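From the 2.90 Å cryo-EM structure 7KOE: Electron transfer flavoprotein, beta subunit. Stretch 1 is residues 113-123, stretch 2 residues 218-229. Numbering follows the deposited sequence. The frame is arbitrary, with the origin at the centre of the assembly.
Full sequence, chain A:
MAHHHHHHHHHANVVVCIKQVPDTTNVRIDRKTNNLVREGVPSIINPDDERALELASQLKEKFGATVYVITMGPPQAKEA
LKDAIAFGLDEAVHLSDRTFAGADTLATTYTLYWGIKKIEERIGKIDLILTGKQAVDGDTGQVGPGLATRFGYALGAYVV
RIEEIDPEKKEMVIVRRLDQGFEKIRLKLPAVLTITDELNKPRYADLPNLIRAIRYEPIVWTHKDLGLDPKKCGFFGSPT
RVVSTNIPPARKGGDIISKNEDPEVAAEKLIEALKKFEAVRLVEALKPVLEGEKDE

Stretch 1, residues 113-123: YWGIKKIEERI
Stretch 2, residues 218-229: PIVWTHKDLGLD

A lysine that crosses an aromatic ring on the way to its acceptor can use its whole length, and this contact in the beta subunit of an electron transfer flavoprotein is a compact example. Lys-118 lies on a helix that is already formed when it enters the stretch at Tyr-113. Its side chain is extended, with all four chi angles t (-165°, 161°, -178°, 177°), and NZ donates a very short hydrogen bond, 2.5 Å, to the backbone O of Asp-225. The carboxylate of Asp-225 contributes only proximity, Lys-118 NZ lying 4.2 Å from Asp-225 OD1, beyond a salt bridge. That side chain (chi1 m, -67°) is engaged within its own stretch: Asp-225 OD2 accepts from Thr-222 N at 2.6 Å and, very short, from Thr-222 OG1 at 2.4 Å. Thr-222 (chi1 p, 49°) is at the N-cap position of the short helix 223-226, after a strand that includes Ile-219 and Val-220, and both bonds tie it to Asp-225 in that helix.

On its way to the carbonyl, the lysine passes over one face of the Trp-221 indole (chi1 m, -74°; chi2 -23°). Lys-118 CD stands 3.9 Å from the centroid of the six-membered ring, 6° off its normal, in a CH-pi contact; Lys-118 NZ stands 4.3 Å from the centroid of the five-membered ring, 12° off the normal, in a cation-pi interaction. One straight chain therefore spans both rings, aliphatic portion over one and ammonium over the other.

The edge of the same indole meets the first stretch. Trp-221 CZ3 lies 3.7 Å from Gly-115 O and 3.8 Å from Ile-119 CG1 (chi1 m, chi2 t), while Trp-221 CH2 lies 3.9 Å from Arg-122 CD. Arg-122 (chi1 m, chi2 t, chi3 p) carries its guanidinium onward to Ile-219 (m, t), whose CD1 sits over one face, 3.5 Å from Arg-122 NH2; NE and NH2 are hydrogen-bonded elsewhere in the structure.

Toward the start of the first stretch, the closest backbone approach is Trp-114 to Leu-226, whose CA atoms are 6.2 Å apart. The CA-to-CB bond of Leu-226 points sideways, but its m, t rotamer brings the end nearer: Leu-226 CD2 reaches 3.5 Å from Trp-114 O, 4.0 Å from Gly-115 CA and 3.9 Å from Lys-118 CD. Gly-227 then leaves helical geometry at phi/psi 89/12, where a CB would jam against the preceding carbonyl O. Beyond it, Leu-228 (p, p; phi/psi -79/176) places CD2 4.0 Å from CB of Trp-114 (chi1 m, chi2 111°). Together the two stretches bury 494 Å², summed over both sides.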

# COMPACT_ATOMS: atom_id res chain seq x y z
N TYR A 113 -20.07 30.28 32.51
CA TYR A 113 -20.35 31.32 33.50
C TYR A 113 -20.03 32.70 32.94
O TYR A 113 -20.82 33.63 33.09
CB TYR A 113 -19.57 31.09 34.79
CG TYR A 113 -19.59 32.26 35.74
CD1 TYR A 113 -20.78 32.69 36.31
CD2 TYR A 113 -18.43 32.94 36.07
CE1 TYR A 113 -20.81 33.77 37.17
CE2 TYR A 113 -18.45 34.01 36.93
CZ TYR A 113 -19.64 34.42 37.48
OH TYR A 113 -19.67 35.49 38.35
N TRP A 114 -18.90 32.84 32.25
CA TRP A 114 -18.58 34.11 31.62
C TRP A 114 -19.32 34.31 30.32
O TRP A 114 -19.39 35.45 29.83
CB TRP A 114 -17.07 34.22 31.40
CG TRP A 114 -16.35 34.59 32.65
CD1 TRP A 114 -15.51 33.81 33.36
CD2 TRP A 114 -16.44 35.84 33.35
NE1 TRP A 114 -15.05 34.49 34.46
CE2 TRP A 114 -15.61 35.74 34.48
CE3 TRP A 114 -17.14 37.03 33.13
CZ2 TRP A 114 -15.45 36.78 35.39
CZ3 TRP A 114 -16.99 38.06 34.03
CH2 TRP A 114 -16.15 37.93 35.15
N GLY A 115 -19.89 33.25 29.75
CA GLY A 115 -20.77 33.43 28.61
C GLY A 115 -22.12 33.97 29.01
O GLY A 115 -22.66 34.87 28.36
N ILE A 116 -22.69 33.45 30.10
CA ILE A 116 -23.97 33.94 30.59
C ILE A 116 -23.80 35.29 31.27
O ILE A 116 -24.72 36.12 31.26
CB ILE A 116 -24.60 32.87 31.51
CG1 ILE A 116 -24.87 31.59 30.73
CG2 ILE A 116 -25.93 33.30 32.07
CD1 ILE A 116 -25.15 30.41 31.60
N LYS A 117 -22.61 35.57 31.82
CA LYS A 117 -22.36 36.87 32.42
C LYS A 117 -22.34 37.99 31.39
O LYS A 117 -22.67 39.14 31.72
CB LYS A 117 -21.04 36.86 33.20
CG LYS A 117 -21.20 36.51 34.67
CD LYS A 117 -22.04 37.53 35.39
CE LYS A 117 -22.30 37.12 36.83
NZ LYS A 117 -23.10 38.14 37.56
N LYS A 118 -21.96 37.69 30.15
CA LYS A 118 -22.07 38.69 29.09
C LYS A 118 -23.50 38.81 28.59
O LYS A 118 -23.91 39.89 28.15
CB LYS A 118 -21.12 38.35 27.94
CG LYS A 118 -20.90 39.51 26.98
CD LYS A 118 -19.65 39.35 26.15
CE LYS A 118 -19.48 40.57 25.26
NZ LYS A 118 -18.23 40.52 24.46
N ILE A 119 -24.28 37.73 28.65
CA ILE A 119 -25.71 37.80 28.38
C ILE A 119 -26.40 38.65 29.44
O ILE A 119 -27.32 39.42 29.13
CB ILE A 119 -26.30 36.38 28.31
CG1 ILE A 119 -25.66 35.59 27.17
CG2 ILE A 119 -27.80 36.40 28.11
CD1 ILE A 119 -26.14 34.15 27.08
N GLU A 120 -25.92 38.59 30.69
CA GLU A 120 -26.44 39.43 31.76
C GLU A 120 -26.17 40.91 31.54
O GLU A 120 -26.89 41.74 32.08
CB GLU A 120 -25.85 39.00 33.10
CG GLU A 120 -26.40 37.69 33.64
CD GLU A 120 -26.18 37.52 35.12
OE1 GLU A 120 -26.59 38.41 35.90
OE2 GLU A 120 -25.58 36.50 35.52
N GLU A 121 -25.15 41.25 30.75
CA GLU A 121 -24.90 42.64 30.38
C GLU A 121 -25.82 43.13 29.28
O GLU A 121 -25.76 44.31 28.92
CB GLU A 121 -23.44 42.80 29.95
CG GLU A 121 -22.44 42.39 31.01
CD GLU A 121 -21.06 42.12 30.44
OE1 GLU A 121 -20.82 42.50 29.27
OE2 GLU A 121 -20.23 41.53 31.15
N ARG A 122 -26.68 42.27 28.73
CA ARG A 122 -27.60 42.63 27.66
C ARG A 122 -29.05 42.71 28.11
O ARG A 122 -29.74 43.68 27.79
CB ARG A 122 -27.47 41.63 26.50
CG ARG A 122 -26.11 41.62 25.83
CD ARG A 122 -25.98 40.42 24.92
NE ARG A 122 -27.09 40.33 23.98
CZ ARG A 122 -26.98 40.54 22.67
NH1 ARG A 122 -25.81 40.86 22.15
NH2 ARG A 122 -28.05 40.44 21.89
N ILE A 123 -29.53 41.71 28.84
CA ILE A 123 -30.94 41.62 29.17
C ILE A 123 -31.22 41.83 30.65
O ILE A 123 -32.31 42.28 31.01
CB ILE A 123 -31.54 40.28 28.69
CG1 ILE A 123 -30.64 39.12 29.10
CG2 ILE A 123 -31.72 40.30 27.19
CD1 ILE A 123 -31.23 37.77 28.77
N PRO A 218 -26.23 33.15 14.96
CA PRO A 218 -25.98 33.27 16.40
C PRO A 218 -24.81 34.19 16.69
O PRO A 218 -23.85 34.28 15.93
CB PRO A 218 -25.68 31.83 16.82
CG PRO A 218 -25.28 31.14 15.57
CD PRO A 218 -26.09 31.77 14.49
N ILE A 219 -24.91 34.88 17.82
CA ILE A 219 -23.91 35.85 18.24
C ILE A 219 -22.66 35.09 18.67
O ILE A 219 -22.67 34.39 19.69
CB ILE A 219 -24.43 36.73 19.38
CG1 ILE A 219 -25.82 37.26 19.04
CG2 ILE A 219 -23.49 37.88 19.62
CD1 ILE A 219 -26.56 37.81 20.22
N VAL A 220 -21.59 35.21 17.90
CA VAL A 220 -20.35 34.49 18.18
C VAL A 220 -19.48 35.33 19.09
O VAL A 220 -19.21 36.50 18.80
CB VAL A 220 -19.62 34.12 16.89
CG1 VAL A 220 -18.48 33.18 17.18
CG2 VAL A 220 -20.57 33.50 15.90
N TRP A 221 -19.02 34.74 20.19
CA TRP A 221 -18.15 35.40 21.15
C TRP A 221 -16.90 34.55 21.33
O TRP A 221 -16.99 33.37 21.68
CB TRP A 221 -18.85 35.61 22.49
CG TRP A 221 -19.86 36.69 22.47
CD1 TRP A 221 -19.92 37.74 21.61
CD2 TRP A 221 -20.97 36.84 23.36
NE1 TRP A 221 -21.00 38.53 21.90
CE2 TRP A 221 -21.66 38.00 22.98
CE3 TRP A 221 -21.44 36.10 24.45
CZ2 TRP A 221 -22.80 38.44 23.64
CZ3 TRP A 221 -22.57 36.54 25.10
CH2 TRP A 221 -23.24 37.69 24.69
N THR A 222 -15.74 35.15 21.09
CA THR A 222 -14.47 34.48 21.29
C THR A 222 -14.01 34.66 22.74
O THR A 222 -14.75 35.17 23.58
CB THR A 222 -13.42 35.00 20.31
OG1 THR A 222 -13.43 36.44 20.33
CG2 THR A 222 -13.72 34.52 18.90
N HIS A 223 -12.79 34.24 23.03
CA HIS A 223 -12.27 34.39 24.39
C HIS A 223 -11.86 35.83 24.69
O HIS A 223 -11.76 36.19 25.87
CB HIS A 223 -11.09 33.45 24.61
CG HIS A 223 -9.79 33.95 24.06
ND1 HIS A 223 -9.46 33.84 22.73
CD2 HIS A 223 -8.74 34.55 24.67
CE1 HIS A 223 -8.26 34.36 22.54
NE2 HIS A 223 -7.80 34.79 23.69
N LYS A 224 -11.63 36.65 23.67
CA LYS A 224 -11.42 38.07 23.89
C LYS A 224 -12.73 38.79 24.17
O LYS A 224 -12.75 39.78 24.91
CB LYS A 224 -10.71 38.68 22.67
CG LYS A 224 -10.38 40.16 22.77
CD LYS A 224 -9.37 40.43 23.87
CE LYS A 224 -8.97 41.90 23.90
NZ LYS A 224 -10.11 42.77 24.30
N ASP A 225 -13.84 38.28 23.62
CA ASP A 225 -15.14 38.91 23.81
C ASP A 225 -15.63 38.79 25.24
O ASP A 225 -16.31 39.69 25.74
CB ASP A 225 -16.16 38.29 22.86
CG ASP A 225 -15.86 38.59 21.41
OD1 ASP A 225 -16.01 39.77 21.00
OD2 ASP A 225 -15.48 37.66 20.67
N LEU A 226 -15.29 37.70 25.92
CA LEU A 226 -15.79 37.47 27.27
C LEU A 226 -14.92 38.10 28.34
O LEU A 226 -15.43 38.50 29.39
CB LEU A 226 -15.92 35.97 27.52
CG LEU A 226 -16.76 35.26 26.46
CD1 LEU A 226 -16.69 33.76 26.61
CD2 LEU A 226 -18.20 35.73 26.54
N GLY A 227 -13.61 38.22 28.10
CA GLY A 227 -12.71 38.81 29.07
C GLY A 227 -12.13 37.84 30.07
O GLY A 227 -11.53 38.28 31.06
N LEU A 228 -12.27 36.54 29.85
CA LEU A 228 -11.81 35.52 30.77
C LEU A 228 -10.30 35.28 30.64
O LEU A 228 -9.62 35.86 29.79
CB LEU A 228 -12.61 34.24 30.55
CG LEU A 228 -12.97 33.85 29.11
CD1 LEU A 228 -11.83 33.29 28.28
CD2 LEU A 228 -14.12 32.86 29.15
N ASP A 229 -9.79 34.42 31.51
CA ASP A 229 -8.39 34.03 31.45
C ASP A 229 -8.14 33.16 30.23
O ASP A 229 -8.94 32.27 29.92
CB ASP A 229 -8.01 33.28 32.73
CG ASP A 229 -6.59 32.74 32.71
OD1 ASP A 229 -5.68 33.44 33.20
OD2 ASP A 229 -6.39 31.60 32.24